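Local atomic coordinates of putative uncharacterized protein (Archaeoglobus fulgidus, PDB entry 3VU0), a protein that is the C-terminal globular domain of AglB, an archaeal oligosaccharyltransferase, and belongs to the AglB core domain family, a fold of helices around a mixed beta-sheet. Residues T69-E74 with F128-L133; A33-W38 with R86-V91. All coordinates share one frame; numbering follows the deposited sequence.

The two contacts differ in depth and in what they join. Interaction 2, close to the centre of the chain, is a buried pairing of two parallel strands, held by a regular series of backbone hydrogen bonds and flanked by aliphatic side chains. Interaction 1 is partly buried and farther out; there two loops meet just ahead of helices 73-83 and 132-138, with one direct backbone hydrogen bond, a bridging water and side chains that reach toward solvent. They are connected both along the chain, since helix 73-83 leads into strand 85-91, and in space, where Leu-133 packs its CD1 against CG2 of Thr-90.

Interaction 1: T69-E74 with F128-L133; sequences TAQSEE and FNKTML
Ala-70 and Met-132 meet through their backbones: the N of Met-132 donates to the O of Ala-70 at 2.9 Å. The bond is bent at the hydrogen (132°), and the same oxygen also receives a CA-H...O contact from Thr-131 CA at 3.3 Å. A water extends the polar seam, donating to Gln-71 O and Lys-130 O, each 2.8 Å away; NZ of Lys-135 also donates a hydrogen bond to Gln-71 O.

Both segments lead into helices, and each supplies a hydroxyl N-cap. Ser-72 OG accepts from Glu-75 N. The backbone N of Thr-131 closes a type I turn onto Phe-128 O, and its OG1 donates to the same oxygen at 2.9 Å, on a lone pair in the carbonyl plane, while taking only a weak bond from Tyr-134 N. Short hydroxyl residues suit these places because they can reach amides of the first helical turn.

Among apolar contacts, Ala-70 CB lies 3.8 Å from Met-132 CG, a small methyl, consistent with the close backbone approach. The bend at chi2 (-63°) of selenomethionine Met-132 turns its selenium SE to within 4.0 Å of Glu-73 CG, the two side chains crossing nearly at right angles. The Glu-73 carboxylate is held by the amides of Thr-145 and His-146. On the exposed side, Gln-71 and Lys-130 run side by side, with Gln-71 OE1 beside the lysine methylenes.

Interaction 2: A33-W38 with R86-V91; sequences AVLSWW and RYVVTV
Leu-35 spans Val-88 in parallel register: its N donates to Tyr-87 O (2.9 Å) and its O accepts from Val-89 N (2.8 Å), with Arg-86 N to Ala-33 O extending the series and the short strand axes inclined by 29°. Beyond Leu-35 a side chain continues the pairing. Ser-36 holds OG anti to its backbone N (chi1 -169°), which brings the hydroxyl to Val-89 O at 2.9 Å; it donates from above the carbonyl plane, 40° out of it. A small hydroxyl suits this buried spot because it can pair with a strand carbonyl.

Beta-branched and leucine side chains fill the two faces. Val-34 CG1 meets Val-89 CG2 at 3.8 Å on the side covered by helix 5-17, whereas Leu-35 CD2 and Val-88 CG1 are more loosely apposed, beneath Phe-67 of helix 61-69. Arg-86 lays its CG over one face of the Tyr-87 ring, and its guanidinium forms salt bridges with Asp-31 and Glu-19; Tyr-87 OH also bonds to Glu-19. The neighbouring parallel strands 33-35 and 85-91, joined through helices 41-46, 61-69 and 73-83, form a beta-alpha-beta crossover within a mixed sheet packed with helices.

Interaction 1: T69-E74 with F128-L133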
loop_
_atom_site.group_PDB
_atom_site.type_symbol
_atom_site.label_atom_id
_atom_site.label_comp_id
_atom_site.label_asym_id
_atom_site.label_seq_id
_atom_site.Cartn_x
_atom_site.Cartn_y
_atom_site.Cartn_z
ATOM N N THR A 69 6.286 3.958 -3.905
ATOM C CA THR A 69 6.790 5.072 -4.702
ATOM C C THR A 69 7.485 4.628 -5.986
ATOM O O THR A 69 7.962 5.459 -6.755
ATOM C CB THR A 69 7.747 5.961 -3.879
ATOM O OG1 THR A 69 8.828 5.175 -3.368
ATOM C CG2 THR A 69 7.000 6.599 -2.712
ATOM N N ALA A 70 7.534 3.320 -6.221
ATOM C CA ALA A 70 8.162 2.794 -7.428
ATOM C C ALA A 70 7.389 3.249 -8.662
ATOM O O ALA A 70 6.160 3.328 -8.637
ATOM C CB ALA A 70 8.202 1.271 -7.377
ATOM N N GLN A 71 8.106 3.540 -9.744
ATOM C CA GLN A 71 7.459 3.983 -10.974
ATOM C C GLN A 71 7.333 2.895 -12.036
ATOM O O GLN A 71 6.732 3.111 -13.087
ATOM C CB GLN A 71 8.199 5.185 -11.549
ATOM C CG GLN A 71 8.156 6.400 -10.640
ATOM C CD GLN A 71 8.891 7.575 -11.233
ATOM O OE1 GLN A 71 8.491 8.110 -12.262
ATOM N NE2 GLN A 71 9.982 7.974 -10.594
ATOM N N SER A 72 7.897 1.725 -11.763
ATOM C CA SER A 72 7.807 0.611 -12.702
ATOM C C SER A 72 7.528 -0.662 -11.926
ATOM O O SER A 72 8.034 -0.841 -10.818
ATOM C CB SER A 72 9.112 0.452 -13.487
ATOM O OG SER A 72 10.159 0.003 -12.650
ATOM N N GLU A 73 6.712 -1.539 -12.504
ATOM C CA GLU A 73 6.383 -2.806 -11.861
ATOM C C GLU A 73 7.648 -3.618 -11.635
ATOM O O GLU A 73 7.767 -4.354 -10.658
ATOM C CB GLU A 73 5.426 -3.624 -12.728
ATOM C CG GLU A 73 3.964 -3.261 -12.580
ATOM C CD GLU A 73 3.060 -4.245 -13.297
ATOM O OE1 GLU A 73 2.906 -4.128 -14.531
ATOM O OE2 GLU A 73 2.519 -5.146 -12.624
ATOM N N GLU A 74 8.591 -3.475 -12.558
ATOM C CA GLU A 74 9.847 -4.198 -12.483
ATOM C C GLU A 74 10.559 -3.906 -11.169
ATOM O O GLU A 74 10.985 -4.825 -10.469
ATOM C CB GLU A 74 10.727 -3.807 -13.667
ATOM C CG GLU A 74 11.523 -4.950 -14.238
ATOM C CD GLU A 74 12.028 -4.644 -15.628
ATOM O OE1 GLU A 74 12.884 -3.747 -15.768
ATOM O OE2 GLU A 74 11.559 -5.298 -16.581
ATOM N N PHE A 128 3.313 11.416 -7.884
ATOM C CA PHE A 128 2.337 10.442 -7.393
ATOM C C PHE A 128 1.643 9.699 -8.534
ATOM O O PHE A 128 1.458 8.479 -8.477
ATOM C CB PHE A 128 1.269 11.128 -6.535
ATOM C CG PHE A 128 0.097 10.243 -6.215
ATOM C CD1 PHE A 128 0.237 9.168 -5.336
ATOM C CD2 PHE A 128 -1.131 10.445 -6.837
ATOM C CE1 PHE A 128 -0.830 8.306 -5.088
ATOM C CE2 PHE A 128 -2.210 9.587 -6.597
ATOM C CZ PHE A 128 -2.056 8.517 -5.723
ATOM N N ASN A 129 1.265 10.431 -9.572
ATOM C CA ASN A 129 0.562 9.822 -10.686
ATOM C C ASN A 129 1.350 8.777 -11.475
ATOM O O ASN A 129 0.778 8.083 -12.306
ATOM C CB ASN A 129 0.017 10.908 -11.622
ATOM C CG ASN A 129 -1.125 11.698 -10.988
ATOM O OD1 ASN A 129 -1.824 11.196 -10.104
ATOM N ND2 ASN A 129 -1.326 12.930 -11.446
ATOM N N LYS A 130 2.646 8.648 -11.197
ATOM C CA LYS A 130 3.483 7.664 -11.888
ATOM C C LYS A 130 3.823 6.478 -10.979
ATOM O O LYS A 130 4.471 5.521 -11.411
ATOM C CB LYS A 130 4.804 8.302 -12.335
ATOM C CG LYS A 130 4.681 9.499 -13.259
ATOM C CD LYS A 130 6.041 10.174 -13.423
ATOM C CE LYS A 130 5.945 11.424 -14.279
ATOM N NZ LYS A 130 7.244 12.155 -14.296
ATOM N N THR A 131 3.386 6.534 -9.725
ATOM C CA THR A 131 3.717 5.480 -8.773
ATOM C C THR A 131 2.806 4.258 -8.737
ATOM O O THR A 131 1.690 4.262 -9.257
ATOM C CB THR A 131 3.779 6.028 -7.334
ATOM O OG1 THR A 131 2.449 6.318 -6.882
ATOM C CG2 THR A 131 4.626 7.296 -7.275
HETATM N N MSE A 132 3.314 3.208 -8.097
HETATM C CA MSE A 132 2.583 1.963 -7.926
HETATM C C MSE A 132 1.309 2.217 -7.125
HETATM O O MSE A 132 0.269 1.629 -7.403
HETATM C CB MSE A 132 3.452 0.943 -7.183
HETATM C CG MSE A 132 4.544 0.321 -8.034
HETATM SE SE MSE A 132 3.775 -0.692 -9.485
HETATM C CE MSE A 132 2.762 -1.968 -8.443
ATOM N N LEU A 133 1.405 3.084 -6.122
ATOM C CA LEU A 133 0.254 3.411 -5.286
ATOM C C LEU A 133 -0.883 3.943 -6.148
ATOM O O LEU A 133 -2.042 3.596 -5.948
ATOM C CB LEU A 133 0.640 4.451 -4.233
ATOM C CG LEU A 133 -0.489 4.914 -3.307
ATOM C CD1 LEU A 133 -1.175 3.715 -2.668
ATOM C CD2 LEU A 133 0.082 5.838 -2.236
HETATM O O HOH W 1 5.166 5.229 -14.083
#

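Interaction 2: A33-W38 with R86-V91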
loop_
_atom_site.group_PDB
_atom_site.type_symbol
_atom_site.label_atom_id
_atom_site.label_comp_id
_atom_site.label_asym_id
_atom_site.label_seq_id
_atom_site.Cartn_x
_atom_site.Cartn_y
_atom_site.Cartn_z
ATOM N N ALA A 33 3.624 -12.877 2.787
ATOM C CA ALA A 33 3.309 -11.700 3.581
ATOM C C ALA A 33 2.360 -10.773 2.832
ATOM O O ALA A 33 2.207 -10.865 1.614
ATOM C CB ALA A 33 4.593 -10.954 3.941
ATOM N N VAL A 34 1.717 -9.889 3.583
ATOM C CA VAL A 34 0.804 -8.911 3.023
ATOM C C VAL A 34 1.506 -7.563 3.137
ATOM O O VAL A 34 1.932 -7.175 4.225
ATOM C CB VAL A 34 -0.510 -8.868 3.816
ATOM C CG1 VAL A 34 -1.411 -7.768 3.267
ATOM C CG2 VAL A 34 -1.202 -10.227 3.739
ATOM N N LEU A 35 1.635 -6.855 2.020
ATOM C CA LEU A 35 2.300 -5.558 2.036
ATOM C C LEU A 35 1.306 -4.407 2.102
ATOM O O LEU A 35 0.322 -4.371 1.362
ATOM C CB LEU A 35 3.201 -5.407 0.801
ATOM C CG LEU A 35 4.133 -4.185 0.721
ATOM C CD1 LEU A 35 5.201 -4.421 -0.338
ATOM C CD2 LEU A 35 3.332 -2.927 0.407
ATOM N N SER A 36 1.565 -3.480 3.015
ATOM C CA SER A 36 0.731 -2.294 3.191
ATOM C C SER A 36 1.585 -1.271 3.921
ATOM O O SER A 36 2.765 -1.520 4.178
ATOM C CB SER A 36 -0.506 -2.617 4.028
ATOM O OG SER A 36 -1.433 -1.545 3.980
ATOM N N TRP A 37 1.002 -0.124 4.254
ATOM C CA TRP A 37 1.746 0.900 4.982
ATOM C C TRP A 37 1.879 0.400 6.424
ATOM O O TRP A 37 0.991 -0.286 6.928
ATOM C CB TRP A 37 0.993 2.231 4.941
ATOM C CG TRP A 37 1.799 3.402 5.444
ATOM C CD1 TRP A 37 1.342 4.426 6.220
ATOM C CD2 TRP A 37 3.184 3.677 5.190
ATOM N NE1 TRP A 37 2.354 5.319 6.468
ATOM C CE2 TRP A 37 3.495 4.887 5.848
ATOM C CE3 TRP A 37 4.192 3.022 4.470
ATOM C CZ2 TRP A 37 4.777 5.458 5.809
ATOM C CZ3 TRP A 37 5.468 3.591 4.431
ATOM C CH2 TRP A 37 5.746 4.795 5.096
ATOM N N TRP A 38 2.968 0.757 7.098
ATOM C CA TRP A 38 3.184 0.267 8.454
ATOM C C TRP A 38 2.102 0.596 9.485
ATOM O O TRP A 38 1.924 -0.149 10.445
ATOM C CB TRP A 38 4.560 0.713 8.974
ATOM C CG TRP A 38 4.657 2.156 9.308
ATOM C CD1 TRP A 38 4.911 3.186 8.449
ATOM C CD2 TRP A 38 4.477 2.742 10.598
ATOM N NE1 TRP A 38 4.901 4.382 9.128
ATOM C CE2 TRP A 38 4.635 4.137 10.450
ATOM C CE3 TRP A 38 4.196 2.222 11.870
ATOM C CZ2 TRP A 38 4.521 5.023 11.527
ATOM C CZ3 TRP A 38 4.084 3.107 12.946
ATOM C CH2 TRP A 38 4.246 4.492 12.762
ATOM N N ARG A 86 2.415 -11.666 -1.370
ATOM C CA ARG A 86 1.388 -12.324 -2.175
ATOM C C ARG A 86 0.179 -11.406 -2.361
ATOM O O ARG A 86 -0.550 -11.512 -3.349
ATOM C CB ARG A 86 0.940 -13.632 -1.512
ATOM C CG ARG A 86 -0.095 -14.404 -2.320
ATOM C CD ARG A 86 -0.449 -15.737 -1.662
ATOM N NE ARG A 86 0.696 -16.639 -1.578
ATOM C CZ ARG A 86 0.657 -17.842 -1.012
ATOM N NH1 ARG A 86 -0.474 -18.283 -0.479
ATOM N NH2 ARG A 86 1.745 -18.601 -0.979
ATOM N N TYR A 87 -0.024 -10.501 -1.408
ATOM C CA TYR A 87 -1.141 -9.564 -1.462
ATOM C C TYR A 87 -0.697 -8.174 -1.036
ATOM O O TYR A 87 0.215 -8.029 -0.223
ATOM C CB TYR A 87 -2.266 -10.028 -0.533
ATOM C CG TYR A 87 -2.766 -11.416 -0.854
ATOM C CD1 TYR A 87 -3.537 -11.652 -1.992
ATOM C CD2 TYR A 87 -2.443 -12.497 -0.037
ATOM C CE1 TYR A 87 -3.975 -12.937 -2.311
ATOM C CE2 TYR A 87 -2.873 -13.788 -0.346
ATOM C CZ TYR A 87 -3.640 -13.998 -1.483
ATOM O OH TYR A 87 -4.076 -15.261 -1.793
ATOM N N VAL A 88 -1.356 -7.158 -1.587
ATOM C CA VAL A 88 -1.050 -5.770 -1.260
ATOM C C VAL A 88 -2.342 -5.080 -0.843
ATOM O O VAL A 88 -3.382 -5.290 -1.456
ATOM C CB VAL A 88 -0.463 -5.020 -2.474
ATOM C CG1 VAL A 88 -0.218 -3.556 -2.114
ATOM C CG2 VAL A 88 0.835 -5.682 -2.922
ATOM N N VAL A 89 -2.280 -4.279 0.216
ATOM C CA VAL A 89 -3.452 -3.550 0.683
ATOM C C VAL A 89 -3.195 -2.051 0.598
ATOM O O VAL A 89 -2.223 -1.544 1.163
ATOM C CB VAL A 89 -3.808 -3.918 2.147
ATOM C CG1 VAL A 89 -4.997 -3.084 2.627
ATOM C CG2 VAL A 89 -4.141 -5.393 2.239
ATOM N N THR A 90 -4.052 -1.348 -0.134
ATOM C CA THR A 90 -3.921 0.099 -0.270
ATOM C C THR A 90 -5.101 0.757 0.428
ATOM O O THR A 90 -6.145 0.138 0.619
ATOM C CB THR A 90 -3.897 0.548 -1.756
ATOM O OG1 THR A 90 -5.125 0.170 -2.391
ATOM C CG2 THR A 90 -2.729 -0.098 -2.489
ATOM N N VAL A 91 -4.934 2.021 0.804
ATOM C CA VAL A 91 -5.992 2.746 1.502
ATOM C C VAL A 91 -6.082 4.151 0.924
ATOM O O VAL A 91 -5.061 4.762 0.612
ATOM C CB VAL A 91 -5.684 2.822 3.013
ATOM C CG1 VAL A 91 -6.863 3.420 3.763
ATOM C CG2 VAL A 91 -5.359 1.436 3.539
#